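Local coordinates for protein AimR transcriptional regulator (Bacillus phage phi3T, PDB 5ZVV) that activates transcription of the phage aimX locus as a homodimer, apparently promoting the lytic cycle until the arbitrium peptide turns it into an inactive monomer, at residues 193-198 with 228-233; 203-208 with 356-361; 209-214 with 236-241; 289-294 with 320-325. One frame throughout, in Å; residues are numbered along the deposited sequence.

Interaction 1: residues 193-198 with 228-233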
loop_
_atom_site.group_PDB
_atom_site.type_symbol
_atom_site.label_atom_id
_atom_site.label_comp_id
_atom_site.label_asym_id
_atom_site.label_seq_id
_atom_site.Cartn_x
_atom_site.Cartn_y
_atom_site.Cartn_z
ATOM N N VAL A 193 8.468 -16.586 -6.408
ATOM C CA VAL A 193 8.441 -15.861 -5.141
ATOM C C VAL A 193 9.849 -15.474 -4.711
ATOM O O VAL A 193 10.058 -14.400 -4.133
ATOM C CB VAL A 193 7.724 -16.705 -4.069
ATOM C CG1 VAL A 193 7.731 -15.985 -2.727
ATOM C CG2 VAL A 193 6.300 -17.008 -4.512
ATOM N N SER A 194 10.838 -16.323 -4.999
ATOM C CA SER A 194 12.220 -15.995 -4.662
ATOM C C SER A 194 12.664 -14.723 -5.367
ATOM O O SER A 194 13.281 -13.845 -4.754
ATOM C CB SER A 194 13.145 -17.157 -5.022
ATOM O OG SER A 194 13.202 -18.110 -3.976
HETATM N N MSE A 195 12.360 -14.601 -6.656
HETATM C CA MSE A 195 12.762 -13.394 -7.368
HETATM C C MSE A 195 12.026 -12.160 -6.854
HETATM O O MSE A 195 12.638 -11.097 -6.648
HETATM C CB MSE A 195 12.546 -13.556 -8.872
HETATM C CG MSE A 195 13.670 -14.333 -9.534
HETATM SE SE MSE A 195 15.400 -13.864 -8.735
HETATM C CE MSE A 195 15.470 -11.976 -9.246
ATOM N N LEU A 196 10.717 -12.305 -6.637
ATOM C CA LEU A 196 9.931 -11.179 -6.139
ATOM C C LEU A 196 10.475 -10.674 -4.805
ATOM O O LEU A 196 10.697 -9.469 -4.624
ATOM C CB LEU A 196 8.460 -11.582 -6.023
ATOM C CG LEU A 196 7.768 -11.687 -7.386
ATOM C CD1 LEU A 196 6.382 -12.299 -7.274
ATOM C CD2 LEU A 196 7.693 -10.313 -8.041
ATOM N N GLU A 197 10.715 -11.589 -3.862
ATOM C CA GLU A 197 11.259 -11.185 -2.571
ATOM C C GLU A 197 12.685 -10.669 -2.693
ATOM O O GLU A 197 13.103 -9.825 -1.893
ATOM C CB GLU A 197 11.195 -12.351 -1.589
ATOM C CG GLU A 197 9.782 -12.702 -1.171
ATOM C CD GLU A 197 9.726 -13.928 -0.291
ATOM O OE1 GLU A 197 10.630 -14.783 -0.404
ATOM O OE2 GLU A 197 8.777 -14.032 0.514
ATOM N N ALA A 198 13.446 -11.157 -3.677
ATOM C CA ALA A 198 14.786 -10.626 -3.896
ATOM C C ALA A 198 14.734 -9.150 -4.269
ATOM O O ALA A 198 15.501 -8.337 -3.736
ATOM C CB ALA A 198 15.505 -11.428 -4.982
ATOM N N PHE A 228 18.535 -14.964 -15.203
ATOM C CA PHE A 228 18.981 -13.663 -15.692
ATOM C C PHE A 228 18.674 -12.566 -14.681
ATOM O O PHE A 228 19.564 -11.807 -14.280
ATOM C CB PHE A 228 18.333 -13.349 -17.043
ATOM C CG PHE A 228 18.546 -11.930 -17.492
ATOM C CD1 PHE A 228 19.753 -11.541 -18.051
ATOM C CD2 PHE A 228 17.547 -10.983 -17.341
ATOM C CE1 PHE A 228 19.958 -10.235 -18.451
ATOM C CE2 PHE A 228 17.747 -9.675 -17.743
ATOM C CZ PHE A 228 18.953 -9.302 -18.295
ATOM N N PHE A 229 17.414 -12.469 -14.247
ATOM C CA PHE A 229 17.082 -11.439 -13.270
ATOM C C PHE A 229 17.713 -11.705 -11.908
ATOM O O PHE A 229 17.901 -10.763 -11.132
ATOM C CB PHE A 229 15.566 -11.294 -13.146
ATOM C CG PHE A 229 14.953 -10.518 -14.274
ATOM C CD1 PHE A 229 15.205 -9.160 -14.409
ATOM C CD2 PHE A 229 14.150 -11.141 -15.213
ATOM C CE1 PHE A 229 14.658 -8.437 -15.452
ATOM C CE2 PHE A 229 13.597 -10.423 -16.261
ATOM C CZ PHE A 229 13.852 -9.070 -16.379
ATOM N N ALA A 230 18.066 -12.956 -11.610
ATOM C CA ALA A 230 18.742 -13.248 -10.353
ATOM C C ALA A 230 20.162 -12.693 -10.350
ATOM O O ALA A 230 20.564 -11.996 -9.409
ATOM C CB ALA A 230 18.743 -14.753 -10.100
ATOM N N TYR A 231 20.940 -12.990 -11.398
ATOM C CA TYR A 231 22.291 -12.435 -11.482
ATOM C C TYR A 231 22.263 -10.923 -11.665
ATOM O O TYR A 231 23.149 -10.221 -11.160
ATOM C CB TYR A 231 23.069 -13.103 -12.617
ATOM C CG TYR A 231 23.562 -14.482 -12.259
ATOM C CD1 TYR A 231 24.557 -14.653 -11.301
ATOM C CD2 TYR A 231 23.033 -15.613 -12.865
ATOM C CE1 TYR A 231 25.013 -15.910 -10.962
ATOM C CE2 TYR A 231 23.481 -16.878 -12.530
ATOM C CZ TYR A 231 24.472 -17.020 -11.577
ATOM O OH TYR A 231 24.924 -18.274 -11.238
ATOM N N LEU A 232 21.259 -10.412 -12.378
ATOM C CA LEU A 232 21.055 -8.971 -12.451
ATOM C C LEU A 232 20.864 -8.379 -11.059
ATOM O O LEU A 232 21.446 -7.336 -10.733
ATOM C CB LEU A 232 19.849 -8.668 -13.342
ATOM C CG LEU A 232 19.722 -7.270 -13.940
ATOM C CD1 LEU A 232 20.869 -6.998 -14.903
ATOM C CD2 LEU A 232 18.376 -7.113 -14.638
ATOM N N THR A 233 20.069 -9.046 -10.216
ATOM C CA THR A 233 19.828 -8.539 -8.868
ATOM C C THR A 233 21.089 -8.602 -8.013
ATOM O O THR A 233 21.387 -7.657 -7.275
ATOM C CB THR A 233 18.694 -9.320 -8.200
ATOM O OG1 THR A 233 17.491 -9.169 -8.963
ATOM C CG2 THR A 233 18.452 -8.805 -6.788
#
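Phe-229 O is the best-held polar atom here, gripped by two donors from its own helix: the backbone N of Thr-233, 2.9 Å away, and Thr-233 OG1, which donates to Phe-229 O at 2.7 Å in the carbonyl plane. The hydroxyl turns back to it because OG1 lies anti to its own carbonyl carbon (chi1 -61°). Thr-233 OG1 is also hydrogen-bonded to Asn-199, one residue beyond 193-198. Against this satisfied corner lies the selenomethionine Met-195, which carries the contact. Its chain leaves beside the backbone N and bends at chi2 and chi3, bringing SE alongside Ala-230, 3.7 Å from Ala-230 CB. The methyl CE fills the angle between the two oxygens, 3.3 Å from Phe-229 O and 3.5 Å from Thr-233 OG1. Ala-198 CB faces Thr-233 CG2 more loosely at 4.3 Å. The contact is thus van der Waals packing by an apolar side chain, partly against oxygens whose hydrogen bonds are made within helix 224-237 or with Asn-199. Helix 207-220, between them in sequence, covers one flank through Ile-218, Ser-214 and His-213. The axes of segments 193-198 and 228-233 approach to 10.4 Å, 25° from parallel, consistent with alternate helices of a TPR-like superhelix.

Interaction 2: residues 203-208 with 356-361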
loop_
_atom_site.group_PDB
_atom_site.type_symbol
_atom_site.label_atom_id
_atom_site.label_comp_id
_atom_site.label_asym_id
_atom_site.label_seq_id
_atom_site.Cartn_x
_atom_site.Cartn_y
_atom_site.Cartn_z
ATOM N N ASN A 203 15.208 -3.397 -2.818
ATOM C CA ASN A 203 14.611 -2.069 -2.746
ATOM C C ASN A 203 14.719 -1.479 -1.346
ATOM O O ASN A 203 14.813 -0.254 -1.194
ATOM C CB ASN A 203 13.151 -2.124 -3.189
ATOM C CG ASN A 203 12.538 -0.746 -3.343
ATOM O OD1 ASN A 203 12.865 -0.013 -4.276
ATOM N ND2 ASN A 203 11.642 -0.390 -2.430
ATOM N N GLU A 204 14.715 -2.325 -0.318
ATOM C CA GLU A 204 14.839 -1.885 1.066
ATOM C C GLU A 204 16.285 -1.790 1.526
ATOM O O GLU A 204 16.527 -1.602 2.722
ATOM C CB GLU A 204 14.069 -2.831 1.991
ATOM C CG GLU A 204 12.570 -2.821 1.780
ATOM C CD GLU A 204 11.889 -3.989 2.457
ATOM O OE1 GLU A 204 12.598 -4.807 3.081
ATOM O OE2 GLU A 204 10.647 -4.090 2.366
ATOM N N ASN A 205 17.244 -1.914 0.607
ATOM C CA ASN A 205 18.671 -1.882 0.930
ATOM C C ASN A 205 19.049 -2.999 1.903
ATOM O O ASN A 205 19.915 -2.825 2.765
ATOM C CB ASN A 205 19.089 -0.513 1.480
ATOM C CG ASN A 205 20.588 -0.280 1.397
ATOM O OD1 ASN A 205 21.248 -0.736 0.464
ATOM N ND2 ASN A 205 21.132 0.426 2.382
ATOM N N SER A 206 18.397 -4.153 1.777
ATOM C CA SER A 206 18.753 -5.354 2.532
ATOM C C SER A 206 19.505 -6.266 1.569
ATOM O O SER A 206 18.926 -7.143 0.927
ATOM C CB SER A 206 17.513 -6.024 3.114
ATOM O OG SER A 206 17.868 -7.131 3.926
ATOM N N LEU A 207 20.819 -6.053 1.475
ATOM C CA LEU A 207 21.593 -6.667 0.402
ATOM C C LEU A 207 21.770 -8.164 0.621
ATOM O O LEU A 207 21.650 -8.950 -0.327
ATOM C CB LEU A 207 22.948 -5.971 0.275
ATOM C CG LEU A 207 22.908 -4.445 0.148
ATOM C CD1 LEU A 207 24.300 -3.882 -0.121
ATOM C CD2 LEU A 207 21.929 -4.008 -0.932
ATOM N N LEU A 208 22.060 -8.580 1.858
ATOM C CA LEU A 208 22.263 -10.001 2.126
ATOM C C LEU A 208 20.993 -10.796 1.858
ATOM O O LEU A 208 21.045 -11.899 1.304
ATOM C CB LEU A 208 22.727 -10.207 3.569
ATOM C CG LEU A 208 24.063 -9.576 3.962
ATOM C CD1 LEU A 208 24.390 -9.881 5.417
ATOM C CD2 LEU A 208 25.176 -10.055 3.042
ATOM N N ASP A 356 12.906 4.377 -2.857
ATOM C CA ASP A 356 14.158 3.736 -3.253
ATOM C C ASP A 356 15.183 4.008 -2.158
ATOM O O ASP A 356 15.725 5.112 -2.062
ATOM C CB ASP A 356 14.626 4.257 -4.610
ATOM C CG ASP A 356 15.759 3.430 -5.205
ATOM O OD1 ASP A 356 16.528 2.808 -4.441
ATOM O OD2 ASP A 356 15.884 3.406 -6.449
ATOM N N LYS A 357 15.445 2.999 -1.333
ATOM C CA LYS A 357 16.399 3.113 -0.240
ATOM C C LYS A 357 17.803 2.672 -0.632
ATOM O O LYS A 357 18.686 2.617 0.231
ATOM C CB LYS A 357 15.920 2.298 0.966
ATOM C CG LYS A 357 14.547 2.704 1.481
ATOM C CD LYS A 357 14.141 1.905 2.710
ATOM C CE LYS A 357 12.750 2.309 3.189
ATOM N NZ LYS A 357 12.362 1.624 4.455
ATOM N N TYR A 358 18.031 2.361 -1.909
ATOM C CA TYR A 358 19.333 1.892 -2.374
ATOM C C TYR A 358 20.082 2.965 -3.159
ATOM O O TYR A 358 21.196 3.340 -2.788
ATOM C CB TYR A 358 19.166 0.625 -3.223
ATOM C CG TYR A 358 20.481 -0.015 -3.613
ATOM C CD1 TYR A 358 21.332 -0.534 -2.648
ATOM C CD2 TYR A 358 20.870 -0.103 -4.945
ATOM C CE1 TYR A 358 22.534 -1.118 -2.991
ATOM C CE2 TYR A 358 22.074 -0.690 -5.298
ATOM C CZ TYR A 358 22.899 -1.194 -4.315
ATOM O OH TYR A 358 24.097 -1.778 -4.652
ATOM N N PHE A 359 19.489 3.472 -4.242
ATOM C CA PHE A 359 20.194 4.425 -5.089
ATOM C C PHE A 359 20.177 5.846 -4.541
ATOM O O PHE A 359 20.842 6.719 -5.113
ATOM C CB PHE A 359 19.614 4.402 -6.505
ATOM C CG PHE A 359 19.870 3.115 -7.233
ATOM C CD1 PHE A 359 21.123 2.839 -7.754
ATOM C CD2 PHE A 359 18.864 2.177 -7.386
ATOM C CE1 PHE A 359 21.368 1.655 -8.417
ATOM C CE2 PHE A 359 19.099 0.992 -8.048
ATOM C CZ PHE A 359 20.353 0.728 -8.566
ATOM N N ILE A 360 19.459 6.097 -3.442
ATOM C CA ILE A 360 19.487 7.416 -2.824
ATOM C C ILE A 360 20.886 7.765 -2.337
ATOM O O ILE A 360 21.190 8.939 -2.097
ATOM C CB ILE A 360 18.457 7.489 -1.676
ATOM C CG1 ILE A 360 18.263 8.937 -1.214
ATOM C CG2 ILE A 360 18.882 6.600 -0.513
ATOM C CD1 ILE A 360 17.187 9.105 -0.168
ATOM N N GLN A 361 21.762 6.771 -2.195
ATOM C CA GLN A 361 23.131 7.065 -1.805
ATOM C C GLN A 361 23.902 7.777 -2.906
ATOM O O GLN A 361 24.939 8.381 -2.620
ATOM C CB GLN A 361 23.856 5.781 -1.398
ATOM C CG GLN A 361 23.966 4.740 -2.497
ATOM C CD GLN A 361 24.579 3.442 -2.004
ATOM O OE1 GLN A 361 25.764 3.388 -1.673
ATOM N NE2 GLN A 361 23.769 2.389 -1.943
#
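Tyr-358 leaves its CB with CG anti to the backbone N (chi1 -173°), which carries the ring across Asn-205 and Leu-207. CD1 meets Asn-205 OD1 at 3.1 Å, the oxygen lying at the ring edge in its plane, while the amide is tilted 51° from the ring. CE1 touches Leu-207 CD2 at 3.6 Å, the leucine crossing the tyrosine at about a right angle. At the tip, OH makes a weak hydrogen bond to Asn-236 O. The backbone from which it springs is held by Asp-356, whose OD1 takes both Tyr-358 N and Phe-359 N at 3.0 Å: the first on the anti lone pair, closing an Asx turn, the second from above the carboxylate plane. Asp-356 OD2 is bonded to Asn-325.

The backbone link is slight: a weak hydrogen bond from Lys-357 N to Asn-203 O of 3.3 Å. Lys-357 CB lies 3.5 Å from Asn-203 O, and its extended chain runs along Glu-204. Asn-205, with positive phi, is the C-prime residue of the Schellman motif ending helix 184-203; its CB rests 3.4 Å from Lys-357 O. Asn-203 ND2 is bonded to Asp-355 O. The chemistry implies that a helix end and a turn, each held by its own bonds, meet mainly by fit, with the tyrosine ring and the base of the lysine chain as the main bridges.

Interaction 3: residues 209-214 with 236-241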
loop_
_atom_site.group_PDB
_atom_site.type_symbol
_atom_site.label_atom_id
_atom_site.label_comp_id
_atom_site.label_asym_id
_atom_site.label_seq_id
_atom_site.Cartn_x
_atom_site.Cartn_y
_atom_site.Cartn_z
ATOM N N GLU A 209 19.841 -10.250 2.250
ATOM C CA GLU A 209 18.567 -10.909 1.984
ATOM C C GLU A 209 18.314 -11.037 0.485
ATOM O O GLU A 209 17.889 -12.098 0.003
ATOM C CB GLU A 209 17.451 -10.118 2.664
ATOM C CG GLU A 209 16.138 -10.841 2.832
ATOM C CD GLU A 209 15.189 -10.067 3.728
ATOM O OE1 GLU A 209 15.670 -9.198 4.488
ATOM O OE2 GLU A 209 13.970 -10.320 3.668
ATOM N N ALA A 210 18.582 -9.968 -0.271
ATOM C CA ALA A 210 18.388 -10.008 -1.716
ATOM C C ALA A 210 19.292 -11.049 -2.365
ATOM O O ALA A 210 18.853 -11.806 -3.239
ATOM C CB ALA A 210 18.645 -8.627 -2.317
ATOM N N ARG A 211 20.559 -11.104 -1.945
ATOM C CA ARG A 211 21.465 -12.122 -2.466
ATOM C C ARG A 211 20.990 -13.522 -2.097
ATOM O O ARG A 211 21.102 -14.454 -2.901
ATOM C CB ARG A 211 22.881 -11.881 -1.944
ATOM C CG ARG A 211 23.488 -10.563 -2.399
ATOM C CD ARG A 211 24.809 -10.284 -1.698
ATOM N NE ARG A 211 25.226 -8.897 -1.886
ATOM C CZ ARG A 211 26.181 -8.300 -1.183
ATOM N NH1 ARG A 211 26.828 -8.966 -0.237
ATOM N NH2 ARG A 211 26.488 -7.032 -1.424
ATOM N N GLN A 212 20.462 -13.691 -0.882
ATOM C CA GLN A 212 19.937 -14.990 -0.468
ATOM C C GLN A 212 18.818 -15.446 -1.393
ATOM O O GLN A 212 18.836 -16.573 -1.904
ATOM C CB GLN A 212 19.431 -14.920 0.972
ATOM C CG GLN A 212 20.507 -14.941 2.037
ATOM C CD GLN A 212 19.928 -14.819 3.437
ATOM O OE1 GLN A 212 18.953 -14.096 3.657
ATOM N NE2 GLN A 212 20.520 -15.533 4.389
ATOM N N HIS A 213 17.829 -14.574 -1.617
ATOM C CA HIS A 213 16.707 -14.945 -2.475
ATOM C C HIS A 213 17.163 -15.189 -3.909
ATOM O O HIS A 213 16.686 -16.125 -4.565
ATOM C CB HIS A 213 15.627 -13.863 -2.424
ATOM C CG HIS A 213 14.965 -13.729 -1.087
ATOM N ND1 HIS A 213 14.231 -14.746 -0.516
ATOM C CD2 HIS A 213 14.920 -12.696 -0.214
ATOM C CE1 HIS A 213 13.764 -14.346 0.655
ATOM N NE2 HIS A 213 14.169 -13.106 0.861
ATOM N N SER A 214 18.084 -14.362 -4.414
ATOM C CA SER A 214 18.560 -14.533 -5.786
ATOM C C SER A 214 19.282 -15.865 -5.949
ATOM O O SER A 214 19.017 -16.624 -6.891
ATOM C CB SER A 214 19.485 -13.377 -6.176
ATOM O OG SER A 214 18.826 -12.124 -6.105
ATOM N N ASN A 236 23.340 -5.923 -8.972
ATOM C CA ASN A 236 22.803 -4.668 -8.457
ATOM C C ASN A 236 23.122 -4.494 -6.977
ATOM O O ASN A 236 23.411 -3.379 -6.525
ATOM C CB ASN A 236 21.294 -4.596 -8.691
ATOM C CG ASN A 236 20.941 -4.393 -10.148
ATOM O OD1 ASN A 236 21.794 -4.039 -10.958
ATOM N ND2 ASN A 236 19.677 -4.610 -10.489
ATOM N N THR A 237 23.084 -5.581 -6.204
ATOM C CA THR A 237 23.445 -5.473 -4.795
ATOM C C THR A 237 24.926 -5.193 -4.600
ATOM O O THR A 237 25.319 -4.773 -3.506
ATOM C CB THR A 237 23.085 -6.744 -4.021
ATOM O OG1 THR A 237 23.893 -7.832 -4.485
ATOM C CG2 THR A 237 21.614 -7.084 -4.178
ATOM N N LEU A 238 25.755 -5.421 -5.620
ATOM C CA LEU A 238 27.189 -5.180 -5.493
ATOM C C LEU A 238 27.655 -3.858 -6.104
ATOM O O LEU A 238 28.865 -3.618 -6.167
ATOM C CB LEU A 238 27.966 -6.337 -6.121
ATOM C CG LEU A 238 27.841 -7.692 -5.428
ATOM C CD1 LEU A 238 28.409 -8.787 -6.318
ATOM C CD2 LEU A 238 28.554 -7.660 -4.083
ATOM N N ILE A 239 26.733 -2.989 -6.530
ATOM C CA ILE A 239 27.109 -1.825 -7.339
ATOM C C ILE A 239 28.064 -0.908 -6.580
ATOM O O ILE A 239 29.070 -0.444 -7.131
ATOM C CB ILE A 239 25.850 -1.065 -7.801
ATOM C CG1 ILE A 239 25.116 -1.851 -8.889
ATOM C CG2 ILE A 239 26.213 0.327 -8.304
ATOM C CD1 ILE A 239 23.820 -1.209 -9.333
ATOM N N PHE A 240 27.772 -0.630 -5.312
ATOM C CA PHE A 240 28.553 0.329 -4.543
ATOM C C PHE A 240 29.630 -0.319 -3.681
ATOM O O PHE A 240 30.340 0.395 -2.968
ATOM C CB PHE A 240 27.627 1.173 -3.664
ATOM C CG PHE A 240 26.577 1.914 -4.437
ATOM C CD1 PHE A 240 26.863 3.133 -5.029
ATOM C CD2 PHE A 240 25.308 1.383 -4.584
ATOM C CE1 PHE A 240 25.898 3.814 -5.749
ATOM C CE2 PHE A 240 24.338 2.057 -5.300
ATOM C CZ PHE A 240 24.632 3.276 -5.884
ATOM N N GLU A 241 29.783 -1.642 -3.736
ATOM C CA GLU A 241 30.769 -2.338 -2.914
ATOM C C GLU A 241 32.028 -2.720 -3.683
ATOM O O GLU A 241 33.140 -2.448 -3.223
ATOM C CB GLU A 241 30.150 -3.596 -2.293
ATOM C CG GLU A 241 29.059 -3.322 -1.276
ATOM C CD GLU A 241 28.540 -4.591 -0.627
ATOM O OE1 GLU A 241 29.133 -5.667 -0.860
ATOM O OE2 GLU A 241 27.540 -4.511 0.116
#
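The C-terminal end of helix 224-237, where Leu-238 is the first residue to leave helical geometry, is met here by an arginine from the preceding helix, 207-220. Arg-211 points its extended chain across Thr-237 and grips that residue side-on with two nitrogens. NE donates to Thr-237 OG1 at 3.1 Å, nearly straight at 160°, and NH2 reaches Thr-237 O at 3.3 Å, approaching from above the carbonyl plane although the oxygen lies in the guanidinium plane. Thr-237 OG1 sits in the crowded position between backbone N and carbonyl carbon (chi1 66°), where it also bonds to Ile-234 O; CG2 is thereby turned to Ala-210 CB, 3.8 Å away. Tip to tip, Arg-211 NH2 forms a salt bridge with Glu-241 OE1 at 3.0 Å, its hydrogen bond weak and the carboxylate turned 80° from the guanidinium. Over one face of the guanidinium, offset toward the rim, lies Leu-238 CD2, 3.4 Å from NH2. A cation beside a helix C-terminus would be expected to interact well with the helix dipole, and Glu-241 probably offsets the remaining charge. Arg-211 thus ties the end of one helix to its antiparallel neighbour; such pairing of consecutive antiparallel helices is characteristic of TPR-like folds.

Interaction 4: residues 289-294 with 320-325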
loop_
_atom_site.group_PDB
_atom_site.type_symbol
_atom_site.label_atom_id
_atom_site.label_comp_id
_atom_site.label_asym_id
_atom_site.label_seq_id
_atom_site.Cartn_x
_atom_site.Cartn_y
_atom_site.Cartn_z
ATOM N N ASP A 289 16.143 5.542 -27.674
ATOM C CA ASP A 289 15.579 6.706 -27.002
ATOM C C ASP A 289 14.819 6.296 -25.747
ATOM O O ASP A 289 14.024 7.079 -25.218
ATOM C CB ASP A 289 14.690 7.525 -27.944
ATOM C CG ASP A 289 13.538 6.729 -28.520
ATOM O OD1 ASP A 289 13.475 5.501 -28.308
ATOM O OD2 ASP A 289 12.687 7.345 -29.199
ATOM N N ASN A 290 15.044 5.070 -25.275
ATOM C CA ASN A 290 14.582 4.665 -23.955
ATOM C C ASN A 290 15.114 5.635 -22.908
ATOM O O ASN A 290 16.275 6.047 -22.958
ATOM C CB ASN A 290 15.051 3.239 -23.657
ATOM C CG ASN A 290 14.598 2.736 -22.299
ATOM O OD1 ASN A 290 15.105 3.164 -21.261
ATOM N ND2 ASN A 290 13.654 1.801 -22.301
ATOM N N ILE A 291 14.253 6.004 -21.957
ATOM C CA ILE A 291 14.635 6.996 -20.953
ATOM C C ILE A 291 15.871 6.540 -20.187
ATOM O O ILE A 291 16.818 7.311 -19.987
ATOM C CB ILE A 291 13.460 7.284 -20.001
ATOM C CG1 ILE A 291 12.331 8.008 -20.737
ATOM C CG2 ILE A 291 13.930 8.108 -18.802
ATOM C CD1 ILE A 291 11.105 8.250 -19.879
ATOM N N LYS A 292 15.889 5.278 -19.754
ATOM C CA LYS A 292 16.994 4.831 -18.911
ATOM C C LYS A 292 18.306 4.793 -19.684
ATOM O O LYS A 292 19.343 5.235 -19.175
ATOM C CB LYS A 292 16.693 3.458 -18.307
ATOM C CG LYS A 292 17.777 2.995 -17.341
ATOM C CD LYS A 292 17.483 1.631 -16.736
ATOM C CE LYS A 292 18.588 1.226 -15.766
ATOM N NZ LYS A 292 18.393 -0.148 -15.228
ATOM N N TYR A 293 18.287 4.272 -20.912
ATOM C CA TYR A 293 19.528 4.157 -21.670
ATOM C C TYR A 293 20.018 5.520 -22.139
ATOM O O TYR A 293 21.231 5.741 -22.240
ATOM C CB TYR A 293 19.334 3.199 -22.846
ATOM C CG TYR A 293 18.827 1.845 -22.406
ATOM C CD1 TYR A 293 19.227 1.300 -21.191
ATOM C CD2 TYR A 293 17.930 1.128 -23.183
ATOM C CE1 TYR A 293 18.761 0.075 -20.772
ATOM C CE2 TYR A 293 17.457 -0.098 -22.773
ATOM C CZ TYR A 293 17.876 -0.622 -21.565
ATOM O OH TYR A 293 17.407 -1.844 -21.148
ATOM N N LEU A 294 19.093 6.443 -22.418
ATOM C CA LEU A 294 19.477 7.830 -22.656
ATOM C C LEU A 294 20.141 8.431 -21.424
ATOM O O LEU A 294 21.152 9.135 -21.537
ATOM C CB LEU A 294 18.253 8.654 -23.056
ATOM C CG LEU A 294 17.763 8.505 -24.494
ATOM C CD1 LEU A 294 16.517 9.355 -24.723
ATOM C CD2 LEU A 294 18.871 8.889 -25.463
ATOM N N ARG A 320 10.158 14.280 -21.689
ATOM C CA ARG A 320 9.664 12.915 -21.622
ATOM C C ARG A 320 8.952 12.674 -20.295
ATOM O O ARG A 320 9.099 13.431 -19.329
ATOM C CB ARG A 320 10.808 11.911 -21.786
ATOM C CG ARG A 320 11.628 12.095 -23.052
ATOM C CD ARG A 320 10.889 11.590 -24.280
ATOM N NE ARG A 320 10.629 10.154 -24.217
ATOM C CZ ARG A 320 11.499 9.219 -24.587
ATOM N NH1 ARG A 320 12.694 9.564 -25.043
ATOM N NH2 ARG A 320 11.172 7.936 -24.498
ATOM N N ASP A 321 8.173 11.595 -20.258
ATOM C CA ASP A 321 7.399 11.237 -19.070
ATOM C C ASP A 321 8.239 10.326 -18.172
ATOM O O ASP A 321 8.010 9.121 -18.051
ATOM C CB ASP A 321 6.085 10.580 -19.473
ATOM C CG ASP A 321 5.152 10.363 -18.300
ATOM O OD1 ASP A 321 5.440 10.882 -17.203
ATOM O OD2 ASP A 321 4.129 9.668 -18.476
ATOM N N GLN A 322 9.233 10.937 -17.530
ATOM C CA GLN A 322 10.057 10.232 -16.556
ATOM C C GLN A 322 9.285 10.038 -15.257
ATOM O O GLN A 322 8.635 10.965 -14.768
ATOM C CB GLN A 322 11.341 11.014 -16.273
ATOM C CG GLN A 322 12.200 11.299 -17.492
ATOM C CD GLN A 322 13.516 11.964 -17.131
ATOM O OE1 GLN A 322 14.553 11.305 -17.035
ATOM N NE2 GLN A 322 13.483 13.279 -16.936
ATOM N N ASP A 323 9.359 8.833 -14.692
ATOM C CA ASP A 323 8.740 8.609 -13.394
ATOM C C ASP A 323 9.659 9.133 -12.289
ATOM O O ASP A 323 10.734 9.679 -12.547
ATOM C CB ASP A 323 8.370 7.131 -13.209
ATOM C CG ASP A 323 9.579 6.202 -13.104
ATOM O OD1 ASP A 323 10.727 6.670 -12.978
ATOM O OD2 ASP A 323 9.367 4.972 -13.143
ATOM N N GLU A 324 9.238 8.954 -11.037
ATOM C CA GLU A 324 9.923 9.626 -9.936
ATOM C C GLU A 324 11.316 9.047 -9.694
ATOM O O GLU A 324 12.254 9.793 -9.394
ATOM C CB GLU A 324 9.063 9.555 -8.675
ATOM C CG GLU A 324 7.690 10.192 -8.866
ATOM C CD GLU A 324 6.775 9.992 -7.679
ATOM O OE1 GLU A 324 6.486 10.982 -6.973
ATOM O OE2 GLU A 324 6.348 8.840 -7.450
ATOM N N ASN A 325 11.473 7.728 -9.823
ATOM C CA ASN A 325 12.794 7.114 -9.683
ATOM C C ASN A 325 13.737 7.604 -10.782
ATOM O O ASN A 325 14.863 8.062 -10.511
ATOM C CB ASN A 325 12.645 5.590 -9.716
ATOM C CG ASN A 325 13.869 4.863 -9.196
ATOM O OD1 ASN A 325 14.653 4.316 -9.970
ATOM N ND2 ASN A 325 14.034 4.843 -7.878
#
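Asp-289 O is the acceptor on which this contact turns, and Arg-320 satisfies it end-on with both terminal nitrogens. NH1 donates at 2.8 Å to Asp-289 O in the carbonyl plane; NH2 reaches the same oxygen at 3.1 Å from above that plane, with a more bent N-H angle of 138°. The arginine gets there by folding, bent at chi2 and chi3. Its charge has a second partner in Glu-316, through a long, weak ion pair, whereas the carboxylate of Asp-289 stays out of contact, OD2 lying 4.7 Å from NH1. Ile-291 covers one guanidinium face: its CG1 stands 3.9 Å from Arg-320 NH2, offset toward the rim. The same side chain puts CD1 3.7 Å from Asp-321 O and CG2 3.7 Å from Gln-322 OE1, an oxygen already bonded to Gln-295.

Each helix start has its own N-cap. Asn-290 OD1 accepts from Lys-292 N at 2.7 Å, and weakly from Tyr-293 N, at the head of helix 291-304; Asp-323 OD1 takes Glu-326 N at the head of helix 324-338. The chemistry implies that a single carbonyl, accepting two bonds from a guanidinium, supplies the hydrogen bonding between the two segments.

How the interactions relate
Interaction 1 is the buried member, its centre about 6 Å from the chain's centre, and it meets by van der Waals packing of a mainly apolar side chain; the others, centred about 15 to 20 Å out, are partly buried and bring in loops and polar groups. Interactions 1 and 3 share helix 224-237 and touch where Thr-233 packs on Ser-214. Interactions 2 and 3 share helix 207-220, and their aromatic residues Tyr-358 and Phe-240 meet edge-to-face. Arginine carries both 3 and 4, reaching a helix end plus a carboxylate in 3 and a loop carbonyl in 4. A hydrogen bond ties interaction 2 to interaction 4, which is nested, like 3, within the chain loop that 2 closes.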